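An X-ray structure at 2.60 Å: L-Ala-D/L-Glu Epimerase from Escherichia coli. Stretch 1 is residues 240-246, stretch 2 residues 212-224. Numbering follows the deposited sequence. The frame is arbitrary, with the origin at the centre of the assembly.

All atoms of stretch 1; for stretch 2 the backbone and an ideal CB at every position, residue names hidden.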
ATOM      1  N   LEU A 240       2.087   6.659 -17.011  1.00 52.22           N
ATOM      2  CA  LEU A 240       0.727   6.460 -16.527  1.00 54.10           C
ATOM      3  C   LEU A 240      -0.309   7.437 -17.098  1.00 55.72           C
ATOM      4  O   LEU A 240      -1.469   7.074 -17.279  1.00 52.03           O
ATOM      5  CB  LEU A 240       0.703   6.523 -14.996  1.00 50.88           C
ATOM      6  CG  LEU A 240       1.571   5.521 -14.222  1.00 51.55           C
ATOM      7  CD1 LEU A 240       1.331   5.707 -12.730  1.00 46.95           C
ATOM      8  CD2 LEU A 240       1.244   4.093 -14.639  1.00 45.06           C
ATOM      9  N   LYS A 241       0.109   8.667 -17.382  1.00 59.55           N
ATOM     10  CA  LYS A 241      -0.803   9.681 -17.909  1.00 59.40           C
ATOM     11  C   LYS A 241      -1.509   9.198 -19.175  1.00 53.96           C
ATOM     12  O   LYS A 241      -0.867   8.960 -20.189  1.00 53.09           O
ATOM     13  CB  LYS A 241      -0.033  10.984 -18.185  1.00 62.37           C
ATOM     14  CG  LYS A 241      -0.902  12.241 -18.192  1.00 68.45           C
ATOM     15  CD  LYS A 241      -1.779  12.313 -16.942  1.00 75.92           C
ATOM     16  CE  LYS A 241      -2.853  13.395 -17.049  1.00 78.25           C
ATOM     17  NZ  LYS A 241      -3.998  13.128 -16.119  1.00 76.09           N
ATOM     18  N   GLY A 242      -2.831   9.045 -19.107  1.00 50.46           N
ATOM     19  CA  GLY A 242      -3.576   8.581 -20.264  1.00 44.44           C
ATOM     20  C   GLY A 242      -3.947   7.113 -20.193  1.00 47.81           C
ATOM     21  O   GLY A 242      -4.616   6.581 -21.084  1.00 46.83           O
ATOM     22  N   ARG A 243      -3.495   6.441 -19.139  1.00 46.48           N
ATOM     23  CA  ARG A 243      -3.807   5.027 -18.953  1.00 44.52           C
ATOM     24  C   ARG A 243      -4.523   4.793 -17.630  1.00 43.64           C
ATOM     25  O   ARG A 243      -5.308   3.854 -17.510  1.00 44.05           O
ATOM     26  CB  ARG A 243      -2.537   4.172 -19.021  1.00 41.36           C
ATOM     27  CG  ARG A 243      -1.903   4.180 -20.392  1.00 40.94           C
ATOM     28  CD  ARG A 243      -0.780   3.174 -20.542  1.00 44.46           C
ATOM     29  NE  ARG A 243      -0.161   3.309 -21.858  1.00 46.65           N
ATOM     30  CZ  ARG A 243       0.838   2.561 -22.311  1.00 47.79           C
ATOM     31  NH1 ARG A 243       1.358   1.598 -21.559  1.00 46.34           N
ATOM     32  NH2 ARG A 243       1.324   2.785 -23.523  1.00 49.27           N
ATOM     33  N   TYR A 244      -4.270   5.663 -16.653  1.00 36.30           N
ATOM     34  CA  TYR A 244      -4.883   5.541 -15.339  1.00 36.57           C
ATOM     35  C   TYR A 244      -5.373   6.877 -14.753  1.00 40.25           C
ATOM     36  O   TYR A 244      -4.791   7.937 -14.995  1.00 39.34           O
ATOM     37  CB  TYR A 244      -3.887   4.905 -14.355  1.00 37.87           C
ATOM     38  CG  TYR A 244      -3.366   3.538 -14.751  1.00 34.72           C
ATOM     39  CD1 TYR A 244      -2.254   3.398 -15.581  1.00 33.12           C
ATOM     40  CD2 TYR A 244      -3.990   2.386 -14.299  1.00 35.76           C
ATOM     41  CE1 TYR A 244      -1.777   2.137 -15.947  1.00 34.81           C
ATOM     42  CE2 TYR A 244      -3.524   1.124 -14.659  1.00 37.12           C
ATOM     43  CZ  TYR A 244      -2.420   1.003 -15.481  1.00 35.59           C
ATOM     44  OH  TYR A 244      -1.973  -0.253 -15.828  1.00 35.33           O
ATOM     45  N   GLU A 245      -6.441   6.814 -13.966  1.00 36.15           N
ATOM     46  CA  GLU A 245      -6.977   8.003 -13.331  1.00 38.79           C
ATOM     47  C   GLU A 245      -6.438   8.101 -11.913  1.00 43.39           C
ATOM     48  O   GLU A 245      -6.326   9.195 -11.356  1.00 46.19           O
ATOM     49  CB  GLU A 245      -8.506   7.951 -13.286  1.00 37.42           C
ATOM     50  CG  GLU A 245      -9.176   8.298 -14.597  1.00 40.25           C
ATOM     51  CD  GLU A 245      -9.139   7.171 -15.609  1.00 44.89           C
ATOM     52  OE1 GLU A 245      -9.104   7.476 -16.820  1.00 47.34           O
ATOM     53  OE2 GLU A 245      -9.164   5.985 -15.200  1.00 45.40           O
ATOM     54  N   MET A 246      -6.084   6.950 -11.341  1.00 46.38           N
ATOM     55  CA  MET A 246      -5.586   6.874  -9.964  1.00 44.71           C
ATOM     56  C   MET A 246      -4.299   6.049  -9.831  1.00 43.59           C
ATOM     57  O   MET A 246      -4.038   5.157 -10.640  1.00 41.42           O
ATOM     58  CB  MET A 246      -6.679   6.258  -9.080  1.00 40.11           C
ATOM     59  CG  MET A 246      -6.377   6.180  -7.594  1.00 41.95           C
ATOM     60  SD  MET A 246      -7.732   5.325  -6.738  1.00 43.66           S
ATOM     61  CE  MET A 246      -9.064   6.542  -6.959  1.00 42.94           C
ATOM     62  N   UNK A 212       2.171  -4.590 -20.101  1.00 47.76           N
ATOM     63  CA  UNK A 212       1.319  -4.695 -21.283  1.00 48.05           C
ATOM     64  C   UNK A 212      -0.062  -4.108 -21.000  1.00 43.69           C
ATOM     65  O   UNK A 212      -1.080  -4.791 -21.111  1.00 43.16           O
ATOM     66  CB  UNK A 212       1.196  -6.154 -21.728  1.00 48.05           C
ATOM     67  N   UNK A 213      -0.077  -2.827 -20.647  1.00 37.11           N
ATOM     68  CA  UNK A 213      -1.314  -2.127 -20.320  1.00 41.00           C
ATOM     69  C   UNK A 213      -1.659  -0.995 -21.300  1.00 44.10           C
ATOM     70  O   UNK A 213      -2.382  -0.055 -20.951  1.00 44.56           O
ATOM     71  CB  UNK A 213      -1.213  -1.559 -18.903  1.00 41.00           C
ATOM     72  N   UNK A 214      -1.155  -1.085 -22.525  1.00 43.17           N
ATOM     73  CA  UNK A 214      -1.411  -0.050 -23.514  1.00 40.38           C
ATOM     74  C   UNK A 214      -2.890   0.063 -23.870  1.00 39.99           C
ATOM     75  O   UNK A 214      -3.401   1.169 -24.049  1.00 42.58           O
ATOM     76  CB  UNK A 214      -0.595  -0.327 -24.778  1.00 40.38           C
ATOM     77  N   UNK A 215      -3.580  -1.070 -23.959  1.00 36.64           N
ATOM     78  CA  UNK A 215      -5.000  -1.060 -24.303  1.00 35.97           C
ATOM     79  C   UNK A 215      -5.822  -0.086 -23.458  1.00 38.57           C
ATOM     80  O   UNK A 215      -6.947   0.245 -23.830  1.00 48.00           O
ATOM     81  CB  UNK A 215      -5.573  -2.471 -24.151  1.00 35.97           C
ATOM     82  N   UNK A 216      -5.277   0.375 -22.332  1.00 36.83           N
ATOM     83  CA  UNK A 216      -6.002   1.313 -21.479  1.00 41.95           C
ATOM     84  C   UNK A 216      -6.146   2.711 -22.091  1.00 48.26           C
ATOM     85  O   UNK A 216      -6.820   3.572 -21.527  1.00 49.13           O
ATOM     86  CB  UNK A 216      -5.294   1.422 -20.127  1.00 41.95           C
ATOM     87  N   UNK A 217      -5.512   2.940 -23.237  1.00 51.69           N
ATOM     88  CA  UNK A 217      -5.595   4.239 -23.901  1.00 57.88           C
ATOM     89  C   UNK A 217      -6.579   4.207 -25.063  1.00 59.34           C
ATOM     90  O   UNK A 217      -6.898   5.245 -25.647  1.00 61.06           O
ATOM     91  CB  UNK A 217      -4.214   4.671 -24.398  1.00 57.88           C
ATOM     92  N   UNK A 218      -7.058   3.007 -25.377  1.00 57.54           N
ATOM     93  CA  UNK A 218      -7.975   2.791 -26.484  1.00 53.98           C
ATOM     94  C   UNK A 218      -9.466   2.918 -26.188  1.00 53.33           C
ATOM     95  O   UNK A 218     -10.288   2.486 -26.993  1.00 58.28           O
ATOM     96  CB  UNK A 218      -7.719   1.394 -27.052  1.00 53.98           C
ATOM     97  N   UNK A 219      -9.835   3.486 -25.048  1.00 49.79           N
ATOM     98  CA  UNK A 219     -11.253   3.639 -24.742  1.00 48.05           C
ATOM     99  C   UNK A 219     -11.482   4.601 -23.590  1.00 52.66           C
ATOM    100  O   UNK A 219     -10.656   4.703 -22.683  1.00 59.88           O
ATOM    101  CB  UNK A 219     -11.873   2.279 -24.413  1.00 48.05           C
ATOM    102  N   UNK A 220     -12.589   5.335 -23.639  1.00 53.58           N
ATOM    103  CA  UNK A 220     -12.901   6.282 -22.576  1.00 52.68           C
ATOM    104  C   UNK A 220     -13.330   5.478 -21.349  1.00 54.41           C
ATOM    105  O   UNK A 220     -14.350   4.782 -21.369  1.00 53.52           O
ATOM    106  CB  UNK A 220     -13.989   7.268 -23.006  1.00 52.68           C
ATOM    107  N   UNK A 221     -12.540   5.576 -20.288  1.00 51.70           N
ATOM    108  CA  UNK A 221     -12.810   4.846 -19.055  1.00 47.18           C
ATOM    109  C   UNK A 221     -14.147   5.200 -18.423  1.00 45.79           C
ATOM    110  O   UNK A 221     -14.410   6.360 -18.117  1.00 44.42           O
ATOM    111  CB  UNK A 221     -11.689   5.108 -18.047  1.00 47.18           C
ATOM    112  N   UNK A 222     -15.016   4.198 -18.230  1.00 47.13           N
ATOM    113  CA  UNK A 222     -16.332   4.414 -17.620  1.00 46.86           C
ATOM    114  C   UNK A 222     -16.253   4.606 -16.103  1.00 47.54           C
ATOM    115  O   UNK A 222     -17.210   5.068 -15.480  1.00 49.89           O
ATOM    116  CB  UNK A 222     -17.251   3.233 -17.939  1.00 46.86           C
ATOM    117  N   UNK A 223     -15.125   4.221 -15.509  1.00 44.26           N
ATOM    118  CA  UNK A 223     -14.913   4.395 -14.070  1.00 40.44           C
ATOM    119  C   UNK A 223     -13.433   4.629 -13.889  1.00 37.94           C
ATOM    120  O   UNK A 223     -12.632   4.299 -14.766  1.00 39.07           O
ATOM    121  CB  UNK A 223     -15.397   3.192 -13.258  1.00 40.44           C
ATOM    122  N   UNK A 224     -13.043   5.219 -12.759  1.00 33.91           N
ATOM    123  CA  UNK A 224     -11.616   5.462 -12.544  1.00 32.81           C
ATOM    124  C   UNK A 224     -10.881   4.124 -12.558  1.00 39.95           C
ATOM    125  O   UNK A 224     -11.385   3.124 -12.024  1.00 39.73           O
ATOM    126  CB  UNK A 224     -11.374   6.203 -11.227  1.00 32.81           C
TER

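Position 212 points its CA-to-CB bond away from stretch 1, with nothing of it near. Almost any residue would fit. It is Asp212, which makes no contact here.

Position 213 points toward stretch 1. Its ideal CB lies 3.4 Å from Tyr244 OH and 4.9 Å from Arg243 NH1. A hydroxyl and a positive charge so near favour a short acceptor, such as Asp or Asn. The residue is Asp213, with chi1 in p. Its carboxylate divides between the two: Tyr244 OH donates to Asp213 OD1 at 2.7 Å, and Arg243 NH1 forms a salt bridge with Asp213 OD2 at 2.8 Å.

Position 214 points away overall, yet its ideal CB is 3.9 Å from Arg243 NH2. Several small or polar residues would suit. It is Ala214, whose CA lies over one face of the guanidinium, 3.7 Å from Arg243 CZ.

Position 215 points away and is unconstrained by stretch 1. It is Ala215.

Position 216 points toward stretch 1, with its ideal CB 3.6 Å from Arg243 O and 5.5 Å from Tyr244 CZ. The aromatic ring within reach suits an apolar chain, Leu or Met for example. It is Leu216. Its CD1 sits over the Tyr244 ring face, 3.8 Å from the centroid, in a CH-pi contact.

Position 217 points sideways, its ideal CB 3.8 Å from Gly242 O. A longer chain could reach the arginine, so Glu or Gln would suit. Glu217 extends alongside Arg243, with Glu217 CG 3.3 Å from Arg243 CG. Its OE1 forms a salt bridge with Arg243 NE at 3.5 Å.

Positions 218, 219 and 220 have no stretch 1 atom near their ideal CB, so stretch 1 leaves the choice open. They are Asn218, Phe219 and Ile220.

Position 221 points toward stretch 1, with its ideal CB 3.7 Å from Glu245 OE1. The carboxylate calls for a donor: His, Asn, Gln, Lys or Arg could serve. It is His221. ND1 donates to Glu245 OE2 at 2.8 Å, nearly straight, and weakly to Glu245 OE1. On the ring's other nitrogen, NE2 donates to Leu216 O at 2.6 Å, tying the loop to the 3-10 segment.

Positions 222 and 223 lack a nearby partner for their ideal CB, so stretch 1 sets no preference. Phi of -76° at 222 permits proline. They are Pro222 and Leu223.

Position 224 points sideways, its ideal CB 3.9 Å from Glu245 CB. Phi of -60° permits proline, though other apolar residues would fit. It is Pro224, packing against Glu245.

Stretch 2, residues 212-224: DDAALENFIHPLP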
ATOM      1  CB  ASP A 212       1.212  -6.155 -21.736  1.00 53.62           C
ATOM      2  CG  ASP A 212       1.854  -6.393 -23.100  1.00 59.83           C
ATOM      3  OD1 ASP A 212       2.297  -7.531 -23.377  1.00 63.56           O
ATOM      4  OD2 ASP A 212       1.908  -5.438 -23.905  1.00 60.55           O
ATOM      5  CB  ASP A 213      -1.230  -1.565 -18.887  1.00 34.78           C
ATOM      6  CG  ASP A 213      -0.140  -0.504 -18.727  1.00 36.15           C
ATOM      7  OD1 ASP A 213      -0.063   0.128 -17.648  1.00 38.70           O
ATOM      8  OD2 ASP A 213       0.647  -0.300 -19.676  1.00 35.99           O
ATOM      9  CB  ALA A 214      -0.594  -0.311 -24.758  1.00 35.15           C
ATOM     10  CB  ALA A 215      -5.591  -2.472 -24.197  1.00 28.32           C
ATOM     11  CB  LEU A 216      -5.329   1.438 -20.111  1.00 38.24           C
ATOM     12  CG  LEU A 216      -5.512   0.252 -19.169  1.00 41.70           C
ATOM     13  CD1 LEU A 216      -4.792   0.517 -17.860  1.00 34.58           C
ATOM     14  CD2 LEU A 216      -6.992   0.024 -18.927  1.00 43.13           C
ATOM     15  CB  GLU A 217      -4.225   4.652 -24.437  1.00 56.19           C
ATOM     16  CG  GLU A 217      -3.207   4.954 -23.371  1.00 61.72           C
ATOM     17  CD  GLU A 217      -1.876   5.372 -23.949  1.00 60.77           C
ATOM     18  OE1 GLU A 217      -1.385   4.666 -24.856  1.00 59.61           O
ATOM     19  OE2 GLU A 217      -1.322   6.398 -23.488  1.00 62.81           O
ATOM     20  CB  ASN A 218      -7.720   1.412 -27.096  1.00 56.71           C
ATOM     21  CG  ASN A 218      -6.260   1.186 -27.441  1.00 58.59           C
ATOM     22  OD1 ASN A 218      -5.541   2.121 -27.801  1.00 54.48           O
ATOM     23  ND2 ASN A 218      -5.818  -0.067 -27.351  1.00 57.66           N
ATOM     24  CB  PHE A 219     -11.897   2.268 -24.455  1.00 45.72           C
ATOM     25  CG  PHE A 219     -11.485   1.640 -23.146  1.00 51.45           C
ATOM     26  CD1 PHE A 219     -12.158   1.954 -21.962  1.00 51.09           C
ATOM     27  CD2 PHE A 219     -10.441   0.709 -23.097  1.00 51.64           C
ATOM     28  CE1 PHE A 219     -11.801   1.351 -20.746  1.00 51.00           C
ATOM     29  CE2 PHE A 219     -10.076   0.099 -21.889  1.00 51.85           C
ATOM     30  CZ  PHE A 219     -10.760   0.420 -20.711  1.00 52.12           C
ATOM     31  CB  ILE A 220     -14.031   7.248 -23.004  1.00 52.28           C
ATOM     32  CG1 ILE A 220     -13.624   7.967 -24.293  1.00 55.91           C
ATOM     33  CG2 ILE A 220     -14.292   8.270 -21.902  1.00 40.85           C
ATOM     34  CD1 ILE A 220     -14.742   8.759 -24.948  1.00 61.31           C
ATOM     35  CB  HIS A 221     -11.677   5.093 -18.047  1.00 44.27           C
ATOM     36  CG  HIS A 221     -10.328   4.660 -18.535  1.00 39.11           C
ATOM     37  ND1 HIS A 221      -9.172   4.875 -17.820  1.00 37.95           N
ATOM     38  CD2 HIS A 221      -9.954   4.026 -19.672  1.00 36.86           C
ATOM     39  CE1 HIS A 221      -8.144   4.394 -18.495  1.00 38.75           C
ATOM     40  NE2 HIS A 221      -8.591   3.873 -19.622  1.00 33.70           N
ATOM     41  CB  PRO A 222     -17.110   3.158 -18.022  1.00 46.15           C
ATOM     42  CG  PRO A 222     -16.056   2.123 -18.106  1.00 48.29           C
ATOM     43  CD  PRO A 222     -14.937   2.851 -18.818  1.00 48.72           C
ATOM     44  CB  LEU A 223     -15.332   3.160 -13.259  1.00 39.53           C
ATOM     45  CG  LEU A 223     -14.443   1.912 -13.263  1.00 35.83           C
ATOM     46  CD1 LEU A 223     -14.941   0.933 -12.203  1.00 35.99           C
ATOM     47  CD2 LEU A 223     -14.453   1.269 -14.634  1.00 33.60           C
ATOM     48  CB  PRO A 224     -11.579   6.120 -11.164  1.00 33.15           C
ATOM     49  CG  PRO A 224     -12.956   6.732 -11.019  1.00 28.02           C
ATOM     50  CD  PRO A 224     -13.841   5.670 -11.607  1.00 34.77           C
TER
HETATM   51  O   HOH W   1       0.879   4.756 -26.287  1.00 54.67           O
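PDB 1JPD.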